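Local coordinates for GST N-terminal domain-containing protein (Pseudomonas syringae pv. tomato, PDB 3IC8), which is of unknown function but resembles glutathione S-transferases, and so may bind glutathione, at residues 6-11 against 29-34; 19-24 against 68-73. All blocks are in the same frame, centred on the assembly; numbering follows the deposited sequence.

Contact 1 (6-11 against 29-34); sequences LHHYPT and WRSVTI
Trp29 and His8 meet as an offset edge-to-face pair, with the edge of the tryptophan's six-membered ring turned toward the imidazole face. Their planes stand at 63° and their centroids lie 5.7 Å apart. Leu6 CD2 sits over one face of the His8 ring, near the rim, and Pro10 CG over the opposite face. Leu6 also meets Trp29, its CB 3.6 Å from Trp29 CE3. Trp29 NE1 is hydrogen-bonded to His220 O. On the other side of the sheet, Val32 CG2 lies over one face of the His7 ring, toward the rim. Val32 CB makes an off-centre CH-pi contact, 4.1 Å from the ring centroid. The two side chains lie side by side, and His7 NE2 is hydrogen-bonded to Gln57 OE1. Ile34 O lies at the edge of the Tyr9 ring, in its plane. Tyr9 OH is hydrogen-bonded to Asp203 OD2 of the second subunit.

The backbones run parallel, pairing Leu6 with Ser31, His7 with Val32 and His8 with Thr33. Leu6 and His8 hydrogen-bond alternately to Arg30, Val32 and Ile34, with Val32 N 2.8 Å from Leu6 O. Ile34 N hydrogen-bonds to His8 O at 3.2 Å, approaching from above the carbonyl plane. This is the parallel strand pair of the beta-alpha-beta unit that opens the thioredoxin-like domain of glutathione S-transferases.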
loop_
_atom_site.group_PDB
_atom_site.type_symbol
_atom_site.label_atom_id
_atom_site.label_comp_id
_atom_site.label_asym_id
_atom_site.label_seq_id
_atom_site.Cartn_x
_atom_site.Cartn_y
_atom_site.Cartn_z
ATOM N N LEU A 6 -9.040 -13.194 -24.475
ATOM C CA LEU A 6 -9.420 -11.824 -24.671
ATOM C C LEU A 6 -8.695 -11.202 -25.859
ATOM O O LEU A 6 -7.501 -11.231 -25.952
ATOM C CB LEU A 6 -9.166 -11.022 -23.412
ATOM C CG LEU A 6 -9.749 -9.627 -23.372
ATOM C CD1 LEU A 6 -11.220 -9.725 -23.197
ATOM C CD2 LEU A 6 -9.147 -8.838 -22.289
ATOM N N HIS A 7 -9.463 -10.651 -26.773
ATOM C CA HIS A 7 -8.940 -9.929 -27.899
ATOM C C HIS A 7 -9.060 -8.455 -27.572
ATOM O O HIS A 7 -10.136 -7.945 -27.420
ATOM C CB HIS A 7 -9.791 -10.218 -29.119
ATOM C CG HIS A 7 -9.736 -11.632 -29.580
ATOM N ND1 HIS A 7 -8.979 -12.026 -30.648
ATOM C CD2 HIS A 7 -10.357 -12.742 -29.135
ATOM C CE1 HIS A 7 -9.122 -13.316 -30.836
ATOM N NE2 HIS A 7 -9.950 -13.775 -29.929
ATOM N N HIS A 8 -7.940 -7.775 -27.446
ATOM C CA HIS A 8 -7.954 -6.396 -27.027
ATOM C C HIS A 8 -6.745 -5.617 -27.446
ATOM O O HIS A 8 -5.804 -6.155 -27.930
ATOM C CB HIS A 8 -8.122 -6.296 -25.532
ATOM C CG HIS A 8 -6.928 -6.726 -24.764
ATOM N ND1 HIS A 8 -6.359 -7.958 -24.922
ATOM C CD2 HIS A 8 -6.208 -6.100 -23.818
ATOM C CE1 HIS A 8 -5.324 -8.064 -24.123
ATOM N NE2 HIS A 8 -5.221 -6.955 -23.435
ATOM N N TYR A 9 -6.788 -4.325 -27.242
ATOM C CA TYR A 9 -5.630 -3.539 -27.493
ATOM C C TYR A 9 -5.115 -3.181 -26.144
ATOM O O TYR A 9 -5.738 -2.496 -25.404
ATOM C CB TYR A 9 -6.007 -2.314 -28.297
ATOM C CG TYR A 9 -4.855 -1.577 -28.902
ATOM C CD1 TYR A 9 -4.186 -2.060 -29.996
ATOM C CD2 TYR A 9 -4.444 -0.391 -28.377
ATOM C CE1 TYR A 9 -3.156 -1.391 -30.519
ATOM C CE2 TYR A 9 -3.421 0.273 -28.900
ATOM C CZ TYR A 9 -2.780 -0.223 -29.965
ATOM O OH TYR A 9 -1.758 0.473 -30.462
ATOM N N PRO A 10 -3.938 -3.667 -25.851
ATOM C CA PRO A 10 -3.374 -3.677 -24.514
ATOM C C PRO A 10 -3.127 -2.328 -23.878
ATOM O O PRO A 10 -3.232 -2.214 -22.698
ATOM C CB PRO A 10 -2.092 -4.430 -24.717
ATOM C CG PRO A 10 -2.395 -5.316 -25.778
ATOM C CD PRO A 10 -3.231 -4.596 -26.718
ATOM N N THR A 11 -2.781 -1.333 -24.657
ATOM C CA THR A 11 -2.515 -0.035 -24.115
ATOM C C THR A 11 -3.722 0.876 -24.126
ATOM O O THR A 11 -3.629 1.997 -23.743
ATOM C CB THR A 11 -1.360 0.627 -24.823
ATOM O OG1 THR A 11 -1.563 0.557 -26.221
ATOM C CG2 THR A 11 -0.112 -0.068 -24.503
ATOM N N TRP A 29 -6.123 -16.163 -18.412
ATOM C CA TRP A 29 -6.630 -15.892 -19.727
ATOM C C TRP A 29 -5.536 -15.695 -20.751
ATOM O O TRP A 29 -4.431 -15.403 -20.427
ATOM C CB TRP A 29 -7.596 -14.698 -19.701
ATOM C CG TRP A 29 -7.056 -13.472 -19.085
ATOM C CD1 TRP A 29 -6.877 -13.250 -17.791
ATOM C CD2 TRP A 29 -6.616 -12.299 -19.757
ATOM N NE1 TRP A 29 -6.357 -12.023 -17.588
ATOM C CE2 TRP A 29 -6.192 -11.412 -18.788
ATOM C CE3 TRP A 29 -6.536 -11.919 -21.090
ATOM C CZ2 TRP A 29 -5.705 -10.176 -19.093
ATOM C CZ3 TRP A 29 -6.058 -10.698 -21.386
ATOM C CH2 TRP A 29 -5.645 -9.839 -20.401
ATOM N N ARG A 30 -5.890 -15.841 -22.004
ATOM C CA ARG A 30 -4.967 -15.627 -23.065
ATOM C C ARG A 30 -5.162 -14.244 -23.621
ATOM O O ARG A 30 -6.253 -13.817 -23.775
ATOM C CB ARG A 30 -5.191 -16.659 -24.151
ATOM C CG ARG A 30 -5.150 -18.067 -23.689
ATOM C CD ARG A 30 -3.919 -18.356 -22.891
ATOM N NE ARG A 30 -2.711 -18.194 -23.671
ATOM C CZ ARG A 30 -2.274 -19.085 -24.531
ATOM N NH1 ARG A 30 -2.928 -20.192 -24.725
ATOM N NH2 ARG A 30 -1.184 -18.875 -25.196
ATOM N N SER A 31 -4.088 -13.558 -23.939
ATOM C CA SER A 31 -4.192 -12.231 -24.476
ATOM C C SER A 31 -3.877 -12.193 -25.943
ATOM O O SER A 31 -2.805 -12.523 -26.348
ATOM C CB SER A 31 -3.223 -11.331 -23.763
ATOM O OG SER A 31 -3.373 -10.024 -24.199
ATOM N N VAL A 32 -4.825 -11.758 -26.742
ATOM C CA VAL A 32 -4.582 -11.611 -28.146
ATOM C C VAL A 32 -4.519 -10.148 -28.410
ATOM O O VAL A 32 -5.435 -9.443 -28.130
ATOM C CB VAL A 32 -5.701 -12.193 -28.998
ATOM C CG1 VAL A 32 -5.442 -11.947 -30.418
ATOM C CG2 VAL A 32 -5.823 -13.621 -28.784
ATOM N N THR A 33 -3.416 -9.685 -28.955
ATOM C CA THR A 33 -3.291 -8.283 -29.258
ATOM C C THR A 33 -3.765 -7.975 -30.652
ATOM O O THR A 33 -3.189 -8.375 -31.611
ATOM C CB THR A 33 -1.856 -7.836 -29.158
ATOM O OG1 THR A 33 -1.381 -8.058 -27.839
ATOM C CG2 THR A 33 -1.752 -6.406 -29.468
ATOM N N ILE A 34 -4.845 -7.240 -30.744
ATOM C CA ILE A 34 -5.419 -6.855 -32.004
ATOM C C ILE A 34 -4.729 -5.663 -32.596
ATOM O O ILE A 34 -4.002 -4.988 -31.924
ATOM C CB ILE A 34 -6.864 -6.515 -31.820
ATOM C CG1 ILE A 34 -7.004 -5.369 -30.854
ATOM C CG2 ILE A 34 -7.601 -7.676 -31.267
ATOM C CD1 ILE A 34 -8.358 -5.038 -30.631
#

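Contact 2 (19-24 against 68-73); sequences RLMLGF and LMARRL
Met21 and Met69, both selenomethionine here, meet through their terminal methyls, with Met21 CE 3.4 Å from Met69 CE. The two side chains cross obliquely, and each is bent at its last torsion. Met69 CE also lies 3.9 Å from Met21 CB. Met21 reaches further, to the backbone of the other helix: its CE lies 3.5 Å from Ala70 N and equally close to Ala70 CB. Met21 CB points toward helix 66-76, and CG is anti to the carbonyl carbon (chi1 -82°).

Leu22 and Leu73 touch more loosely, CD2 of Leu22 standing 4.2 Å from CD2 of Leu73. No hydrogen bond joins the two segments. The contact is apolar, and every residue that touches is buried.

Further out, Leu6 of strand 4-8 packs on both Leu22 and Met69, and Leu56 also packs on Met69. Phe82 and Ile180 pack on Met21, and Ile180 reaches Ala70 as well, bringing helix 180-193 to this pair.

The helix axes run nearly parallel, at 17°, but stay 11.0 Å apart. The long side chains fill the interval. Two near-parallel helices packed on one face of the sheet, as here, are characteristic of the thioredoxin-like N-terminal domain of glutathione S-transferases.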
loop_
_atom_site.group_PDB
_atom_site.type_symbol
_atom_site.label_atom_id
_atom_site.label_comp_id
_atom_site.label_asym_id
_atom_site.label_seq_id
_atom_site.Cartn_x
_atom_site.Cartn_y
_atom_site.Cartn_z
ATOM N N ARG A 19 -10.164 -5.931 -18.537
ATOM C CA ARG A 19 -9.006 -6.443 -17.876
ATOM C C ARG A 19 -9.190 -6.555 -16.368
ATOM O O ARG A 19 -8.758 -7.491 -15.759
ATOM C CB ARG A 19 -7.854 -5.512 -18.201
ATOM C CG ARG A 19 -6.768 -6.127 -18.974
ATOM C CD ARG A 19 -6.346 -5.381 -20.211
ATOM N NE ARG A 19 -6.274 -3.937 -20.096
ATOM C CZ ARG A 19 -6.225 -3.117 -21.129
ATOM N NH1 ARG A 19 -6.232 -3.577 -22.340
ATOM N NH2 ARG A 19 -6.183 -1.837 -20.956
ATOM N N LEU A 20 -9.807 -5.552 -15.779
ATOM C CA LEU A 20 -10.142 -5.556 -14.377
ATOM C C LEU A 20 -11.137 -6.629 -14.086
ATOM O O LEU A 20 -11.108 -7.220 -13.060
ATOM C CB LEU A 20 -10.616 -4.200 -13.891
ATOM C CG LEU A 20 -9.560 -3.121 -13.912
ATOM C CD1 LEU A 20 -10.137 -1.769 -13.896
ATOM C CD2 LEU A 20 -8.550 -3.270 -12.860
HETATM N N MSE A 21 -12.035 -6.858 -15.015
HETATM C CA MSE A 21 -13.046 -7.859 -14.853
HETATM C C MSE A 21 -12.388 -9.208 -14.751
HETATM O O MSE A 21 -12.758 -10.021 -13.959
HETATM C CB MSE A 21 -14.030 -7.822 -16.005
HETATM C CG MSE A 21 -15.124 -6.797 -15.899
HETATM SE SE MSE A 21 -16.037 -6.375 -17.513
HETATM C CE MSE A 21 -16.856 -7.984 -17.892
ATOM N N LEU A 22 -11.380 -9.424 -15.560
ATOM C CA LEU A 22 -10.608 -10.625 -15.465
ATOM C C LEU A 22 -9.876 -10.730 -14.155
ATOM O O LEU A 22 -9.743 -11.778 -13.629
ATOM C CB LEU A 22 -9.701 -10.792 -16.666
ATOM C CG LEU A 22 -10.477 -11.053 -17.941
ATOM C CD1 LEU A 22 -9.641 -10.912 -19.141
ATOM C CD2 LEU A 22 -11.094 -12.347 -17.933
ATOM N N GLY A 23 -9.397 -9.627 -13.635
ATOM C CA GLY A 23 -8.758 -9.620 -12.347
ATOM C C GLY A 23 -9.620 -9.966 -11.162
ATOM O O GLY A 23 -9.202 -10.664 -10.287
ATOM N N PHE A 24 -10.827 -9.444 -11.145
ATOM C CA PHE A 24 -11.775 -9.665 -10.094
ATOM C C PHE A 24 -12.141 -11.133 -10.036
ATOM O O PHE A 24 -12.239 -11.700 -9.001
ATOM C CB PHE A 24 -12.969 -8.758 -10.369
ATOM C CG PHE A 24 -14.115 -8.933 -9.453
ATOM C CD1 PHE A 24 -14.078 -8.466 -8.176
ATOM C CD2 PHE A 24 -15.242 -9.518 -9.888
ATOM C CE1 PHE A 24 -15.107 -8.606 -7.387
ATOM C CE2 PHE A 24 -16.278 -9.651 -9.071
ATOM C CZ PHE A 24 -16.210 -9.192 -7.831
ATOM N N LEU A 68 -22.154 -8.276 -21.745
ATOM C CA LEU A 68 -22.359 -9.685 -21.948
ATOM C C LEU A 68 -21.233 -10.528 -21.414
ATOM O O LEU A 68 -21.437 -11.603 -20.945
ATOM C CB LEU A 68 -22.575 -9.976 -23.416
ATOM C CG LEU A 68 -23.101 -11.351 -23.730
ATOM C CD1 LEU A 68 -24.510 -11.443 -23.346
ATOM C CD2 LEU A 68 -22.935 -11.659 -25.142
HETATM N N MSE A 69 -20.033 -10.011 -21.533
HETATM C CA MSE A 69 -18.842 -10.701 -21.143
HETATM C C MSE A 69 -18.886 -10.987 -19.667
HETATM O O MSE A 69 -18.456 -12.017 -19.226
HETATM C CB MSE A 69 -17.639 -9.850 -21.483
HETATM C CG MSE A 69 -16.325 -10.482 -21.234
HETATM SE SE MSE A 69 -14.805 -9.316 -21.452
HETATM C CE MSE A 69 -14.199 -9.244 -19.684
ATOM N N ALA A 70 -19.428 -10.058 -18.911
ATOM C CA ALA A 70 -19.548 -10.223 -17.493
ATOM C C ALA A 70 -20.425 -11.380 -17.135
ATOM O O ALA A 70 -20.116 -12.120 -16.257
ATOM C CB ALA A 70 -20.089 -8.990 -16.886
ATOM N N ARG A 71 -21.536 -11.522 -17.810
ATOM C CA ARG A 71 -22.390 -12.652 -17.585
ATOM C C ARG A 71 -21.826 -14.010 -17.950
ATOM O O ARG A 71 -22.107 -14.962 -17.302
ATOM C CB ARG A 71 -23.751 -12.411 -18.195
ATOM C CG ARG A 71 -24.465 -11.381 -17.427
ATOM C CD ARG A 71 -25.737 -10.950 -18.013
ATOM N NE ARG A 71 -26.166 -9.713 -17.405
ATOM C CZ ARG A 71 -26.837 -9.620 -16.279
ATOM N NH1 ARG A 71 -27.178 -10.683 -15.623
ATOM N NH2 ARG A 71 -27.177 -8.459 -15.823
ATOM N N ARG A 72 -21.069 -14.092 -19.025
ATOM C CA ARG A 72 -20.355 -15.286 -19.388
ATOM C C ARG A 72 -19.312 -15.627 -18.373
ATOM O O ARG A 72 -19.105 -16.758 -18.081
ATOM C CB ARG A 72 -19.745 -15.145 -20.764
ATOM C CG ARG A 72 -19.023 -16.341 -21.238
ATOM C CD ARG A 72 -19.842 -17.575 -21.034
ATOM N NE ARG A 72 -19.168 -18.795 -21.435
ATOM C CZ ARG A 72 -18.511 -19.592 -20.616
ATOM N NH1 ARG A 72 -18.417 -19.314 -19.349
ATOM N NH2 ARG A 72 -17.946 -20.676 -21.066
ATOM N N LEU A 73 -18.650 -14.624 -17.841
ATOM C CA LEU A 73 -17.681 -14.818 -16.790
ATOM C C LEU A 73 -18.298 -15.362 -15.526
ATOM O O LEU A 73 -17.746 -16.202 -14.878
ATOM C CB LEU A 73 -16.979 -13.515 -16.482
ATOM C CG LEU A 73 -15.921 -13.063 -17.472
ATOM C CD1 LEU A 73 -15.244 -11.822 -17.019
ATOM C CD2 LEU A 73 -14.928 -14.142 -17.793
#

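Overall arrangement
From the N terminus, strand 4-8 leads into helix 16-25, which returns to strand 28-33. Contact 1 closes this short loop, with 17 residues between its segments. Contact 2 closes a longer one, through strand 28-33, helix 41-47 and strands 55-58 and 61-63. The loops cross: segment 19-24 lies between the segments of contact 1, while 68-73 lies beyond both. The contacts also touch directly: Leu22 packs on Trp29, and Arg19 probably donates a hydrogen bond to the carbonyl of Tyr9. Contact 1 joins neighbouring strands, with strand 222-225 next to 28-33. Contact 2 joins two helices on one face of that sheet. Together they tie the first two strands to the helices packed on them.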